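Long-range contacts in LamCAT (Aquimarina, PDB 6JH5), which probably hydrolyses laminarin, a beta-glucan storage polysaccharide of marine algae, as a calcium-binding bacterial laminarinase of glycosyl hydrolase family 16: residues L51-K56 with T66-K71; A85-P90 with D118-V123. All blocks are in the same frame, centred on the assembly; numbering follows the deposited sequence.

Interactions 1 and 2 are both buried and follow one another along the chain, with centres 13 Å apart and nearest atoms about 6 Å apart, so they do not touch. Strands 50-60 and 81-88 each pair antiparallel with strand 221-232, which therefore connects the two places. Interaction 1 lies within a hairpin: backbone hydrogen bonds join the strands at one end, and aliphatic and sulfur contacts take over as they part. Interaction 2 has no direct hydrogen bond between its segments; two methionines fill the space between them, and a single water links a carbonyl to a histidine. It lies nearer the centre of the chain and includes part of the family's signature sequence.

Interaction 1 (L51-K56 with T66-K71)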
# COMPACT_ATOMS: atom_id res chain seq x y z
N LEU A 51 -12.40 5.56 -5.89
CA LEU A 51 -11.52 6.51 -5.21
C LEU A 51 -10.51 6.95 -6.28
O LEU A 51 -10.06 6.10 -7.03
CB LEU A 51 -10.77 5.81 -4.07
CG LEU A 51 -9.53 6.53 -3.56
CD1 LEU A 51 -9.88 7.79 -2.79
CD2 LEU A 51 -8.72 5.61 -2.68
N VAL A 52 -10.24 8.23 -6.35
CA VAL A 52 -9.20 8.72 -7.27
C VAL A 52 -8.14 9.39 -6.43
O VAL A 52 -8.45 10.31 -5.76
CB VAL A 52 -9.76 9.76 -8.25
CG1 VAL A 52 -8.68 10.24 -9.20
CG2 VAL A 52 -10.94 9.20 -9.01
N ILE A 53 -6.92 8.87 -6.50
CA ILE A 53 -5.78 9.57 -5.87
C ILE A 53 -5.04 10.23 -7.03
O ILE A 53 -4.61 9.53 -7.89
CB ILE A 53 -4.88 8.60 -5.10
CG1 ILE A 53 -5.57 8.15 -3.81
CG2 ILE A 53 -3.55 9.27 -4.80
CD1 ILE A 53 -4.78 7.17 -2.99
N THR A 54 -4.98 11.55 -7.03
CA THR A 54 -4.35 12.27 -8.15
C THR A 54 -3.02 12.84 -7.69
O THR A 54 -3.02 13.49 -6.70
CB THR A 54 -5.24 13.43 -8.60
OG1 THR A 54 -6.51 12.90 -8.95
CG2 THR A 54 -4.68 14.19 -9.78
N ALA A 55 -1.95 12.52 -8.40
CA ALA A 55 -0.66 13.16 -8.11
C ALA A 55 -0.55 14.36 -9.04
O ALA A 55 -0.91 14.24 -10.18
CB ALA A 55 0.49 12.20 -8.30
N LYS A 56 -0.08 15.48 -8.51
CA LYS A 56 -0.02 16.72 -9.32
C LYS A 56 1.33 17.42 -9.21
O LYS A 56 2.00 17.24 -8.25
CB LYS A 56 -1.06 17.71 -8.79
CG LYS A 56 -2.50 17.23 -8.88
CD LYS A 56 -3.49 18.24 -8.35
CE LYS A 56 -4.91 17.74 -8.50
NZ LYS A 56 -5.82 18.40 -7.53
N THR A 66 2.24 16.93 -5.30
CA THR A 66 1.24 16.61 -4.27
C THR A 66 0.59 15.28 -4.63
O THR A 66 0.53 14.93 -5.77
CB THR A 66 0.18 17.70 -4.10
OG1 THR A 66 -0.47 17.87 -5.35
CG2 THR A 66 0.79 18.99 -3.60
N SER A 67 0.14 14.59 -3.60
CA SER A 67 -0.53 13.29 -3.78
C SER A 67 -1.31 12.97 -2.49
O SER A 67 -1.53 13.85 -1.72
CB SER A 67 0.43 12.20 -4.14
OG SER A 67 -0.25 11.04 -4.53
N THR A 68 -1.74 11.73 -2.36
CA THR A 68 -2.50 11.36 -1.14
C THR A 68 -1.90 10.11 -0.49
O THR A 68 -1.48 9.25 -1.21
CB THR A 68 -3.97 11.09 -1.47
OG1 THR A 68 -4.58 12.36 -1.59
CG2 THR A 68 -4.74 10.33 -0.40
N ARG A 69 -1.86 10.09 0.82
CA ARG A 69 -1.54 8.89 1.61
C ARG A 69 -2.67 8.76 2.63
O ARG A 69 -2.81 9.65 3.43
CB ARG A 69 -0.17 8.98 2.28
CG ARG A 69 0.20 7.78 3.14
CD ARG A 69 1.68 7.70 3.40
NE ARG A 69 1.97 6.97 4.61
CZ ARG A 69 3.16 6.52 4.93
NH1 ARG A 69 4.17 6.67 4.09
NH2 ARG A 69 3.35 5.91 6.09
N MET A 70 -3.44 7.69 2.55
CA MET A 70 -4.60 7.57 3.46
C MET A 70 -4.53 6.21 4.16
O MET A 70 -3.97 5.31 3.60
CB MET A 70 -5.90 7.75 2.67
CG MET A 70 -6.02 6.82 1.51
SD MET A 70 -7.25 7.36 0.26
CE MET A 70 -8.79 6.88 1.06
N LYS A 71 -5.09 6.13 5.36
CA LYS A 71 -4.92 4.90 6.17
C LYS A 71 -6.15 4.65 7.05
O LYS A 71 -6.88 5.54 7.28
CB LYS A 71 -3.70 5.06 7.07
CG LYS A 71 -3.76 6.25 8.02
CD LYS A 71 -2.48 6.52 8.73
CE LYS A 71 -2.62 7.63 9.75
NZ LYS A 71 -1.35 7.96 10.42
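Leu51 and Met70 reach toward each other tip to tip, with CD2 of Leu51 3.7 Å from SD of Met70 and both leucine methyls touching the Met70 CE as well. Met70 holds CG between its backbone N and carbonyl carbon (chi1 55°), and a bend at chi3 brings CE round to the leucine. Ile53 lies obliquely across Thr68: its CG2 is 3.8 Å from Thr68 CB, while CD1 runs on to Met70 SD at 4.1 Å. The same CG2 also meets the Ser67 hydroxyl, OG, which is hydrogen-bonded to Met203 O; Thr68 OG1 is likewise engaged with Arg40 O, leaving the methyl sides of Ile53 and Thr68 to pack together. At Ala55 the backbones close in, and its CA makes a CA-H...O contact of 3.2 Å with Thr66 O. That carbonyl also accepts the amide of Lys56 (N to O 2.9 Å, 160° at the hydrogen), and Thr66 N returns a bond of 3.0 Å to Lys56 O, completing an antiparallel hydrogen-bonded pair. Beside it, Lys56 CB rests 3.5 Å from Thr66 OG1, a hydroxyl bonded to Glu58 and Asn43, before the extended lysine chain leads away. The two strands thus form a hairpin that is joined near the turn and splays toward Leu51 and Met70. Strand 50-60 is flanked by strand 221-232, through Val225, Met223 and Ala221, and by strand 44-47, through Thr45, while strand 63-71 goes on to pair with strand 197-205, whose Leu201 and Met203 touch Leu51 and Ala55.

Interaction 2 (A85-P90 with D118-V123); sequences ARIAMP and DIMEHV
Met89 and His122 have the closest CA atoms across the two segments, yet these are 8.6 Å apart, too far for strand pairing, so 85-90 and 118-123 meet through side chains. Strand 81-88 ends just before Met89, whereas 118-123 turns a corner at Ile119, where Ile119 and Met120 form a classic beta bulge opposite Phe99. Beyond it, Met120 points at the other segment and meets Met89 tip to tip: CE of Met89 lies 3.6 Å from SD of Met120 and just as close to its CE. Met120 has CG anti to the backbone N (chi1 -178°), then bends twice, which carries its methyl to CD1 of Ile87 at 4.2 Å. An alanine in place of Met120 would probably open a gap between the segments, leaving the Met89 methyl without its sulfur partner and Ile87 CD1 without its neighbour. Met89 SD in turn rests on His122 CB at 3.6 Å and approaches the imidazole obliquely, 45° off the ring normal. A water donates to Pro90 O at 2.7 Å and lies in the ring plane 2.7 Å from His122 ND1; with NE2 bonded to Glu126 O, the imidazole is held at both nitrogens, which should fix its rotation. Tyr160 touches both methionines, and Pro97 lies against Met89. This is core packing of a beta-jelly-roll sandwich, set behind the bulged strand whose sequence, Asp-Ile-Met-Glu, ends the Glu-Ile-Asp-Ile-Met-Glu signature that in family 16 lines the active-site cleft.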
# COMPACT_ATOMS: atom_id res chain seq x y z
N ALA A 85 -7.91 -5.31 -3.10
CA ALA A 85 -8.38 -4.05 -3.72
C ALA A 85 -8.30 -4.19 -5.23
O ALA A 85 -7.41 -4.84 -5.69
CB ALA A 85 -7.55 -2.88 -3.26
N ARG A 86 -9.24 -3.58 -5.93
CA ARG A 86 -9.23 -3.55 -7.41
C ARG A 86 -8.70 -2.17 -7.79
O ARG A 86 -9.34 -1.23 -7.47
CB ARG A 86 -10.64 -3.77 -7.92
CG ARG A 86 -10.74 -3.79 -9.43
CD ARG A 86 -12.03 -4.44 -9.91
NE ARG A 86 -12.05 -4.48 -11.35
CZ ARG A 86 -12.71 -3.65 -12.14
NH1 ARG A 86 -13.46 -2.69 -11.65
NH2 ARG A 86 -12.60 -3.76 -13.44
N ILE A 87 -7.50 -2.15 -8.38
CA ILE A 87 -6.76 -0.89 -8.62
C ILE A 87 -6.27 -0.81 -10.07
O ILE A 87 -5.84 -1.80 -10.57
CB ILE A 87 -5.53 -0.89 -7.71
CG1 ILE A 87 -5.93 -1.09 -6.25
CG2 ILE A 87 -4.70 0.37 -7.87
CD1 ILE A 87 -4.74 -1.14 -5.31
N ALA A 88 -6.36 0.40 -10.61
CA ALA A 88 -5.79 0.78 -11.91
C ALA A 88 -4.82 1.91 -11.56
O ALA A 88 -5.19 2.79 -10.89
CB ALA A 88 -6.86 1.23 -12.88
N MET A 89 -3.58 1.79 -12.00
CA MET A 89 -2.61 2.81 -11.57
C MET A 89 -1.84 3.36 -12.76
O MET A 89 -1.73 2.69 -13.73
CB MET A 89 -1.63 2.21 -10.56
CG MET A 89 -0.67 1.21 -11.16
SD MET A 89 0.04 0.15 -9.86
CE MET A 89 -1.22 -1.11 -9.69
N PRO A 90 -1.25 4.55 -12.65
CA PRO A 90 -0.47 5.11 -13.73
C PRO A 90 0.88 4.38 -13.83
O PRO A 90 1.29 3.75 -12.95
CB PRO A 90 -0.20 6.56 -13.35
CG PRO A 90 -0.81 6.76 -12.02
CD PRO A 90 -1.29 5.42 -11.49
N ASP A 118 3.28 -5.25 2.18
CA ASP A 118 2.98 -4.50 0.95
C ASP A 118 2.21 -5.45 0.02
O ASP A 118 2.77 -6.39 -0.43
CB ASP A 118 4.28 -4.03 0.30
CG ASP A 118 5.15 -3.22 1.24
OD1 ASP A 118 4.68 -2.23 1.70
OD2 ASP A 118 6.26 -3.61 1.45
N ILE A 119 0.91 -5.23 -0.11
CA ILE A 119 0.07 -6.12 -0.95
C ILE A 119 0.38 -5.85 -2.42
O ILE A 119 0.36 -6.76 -3.19
CB ILE A 119 -1.40 -5.88 -0.58
CG1 ILE A 119 -1.61 -6.17 0.91
CG2 ILE A 119 -2.29 -6.75 -1.44
CD1 ILE A 119 -2.95 -5.70 1.44
N MET A 120 0.54 -4.58 -2.74
CA MET A 120 0.91 -4.16 -4.11
C MET A 120 1.83 -2.95 -4.04
O MET A 120 1.50 -2.02 -3.36
CB MET A 120 -0.32 -3.78 -4.94
CG MET A 120 -0.06 -3.39 -6.39
SD MET A 120 0.68 -1.74 -6.68
CE MET A 120 -0.65 -0.66 -6.13
N GLU A 121 2.97 -3.06 -4.71
CA GLU A 121 3.81 -1.88 -4.99
C GLU A 121 4.18 -1.91 -6.47
O GLU A 121 4.39 -2.95 -6.98
CB GLU A 121 5.07 -1.80 -4.16
CG GLU A 121 4.80 -1.31 -2.76
CD GLU A 121 6.09 -1.29 -1.96
OE1 GLU A 121 6.55 -2.37 -1.64
OE2 GLU A 121 6.64 -0.22 -1.80
N HIS A 122 4.22 -0.74 -7.09
CA HIS A 122 4.68 -0.64 -8.48
C HIS A 122 5.61 0.57 -8.58
O HIS A 122 5.35 1.53 -7.90
CB HIS A 122 3.51 -0.50 -9.45
CG HIS A 122 3.93 -0.40 -10.88
ND1 HIS A 122 4.05 0.80 -11.52
CD2 HIS A 122 4.32 -1.33 -11.75
CE1 HIS A 122 4.46 0.58 -12.74
NE2 HIS A 122 4.63 -0.69 -12.91
N VAL A 123 6.64 0.48 -9.41
CA VAL A 123 7.52 1.66 -9.59
C VAL A 123 7.74 1.93 -11.07
O VAL A 123 7.75 1.00 -11.85
CB VAL A 123 8.90 1.54 -8.91
CG1 VAL A 123 8.84 1.64 -7.40
CG2 VAL A 123 9.63 0.30 -9.35
O HOH W 1 3.25 3.34 -11.15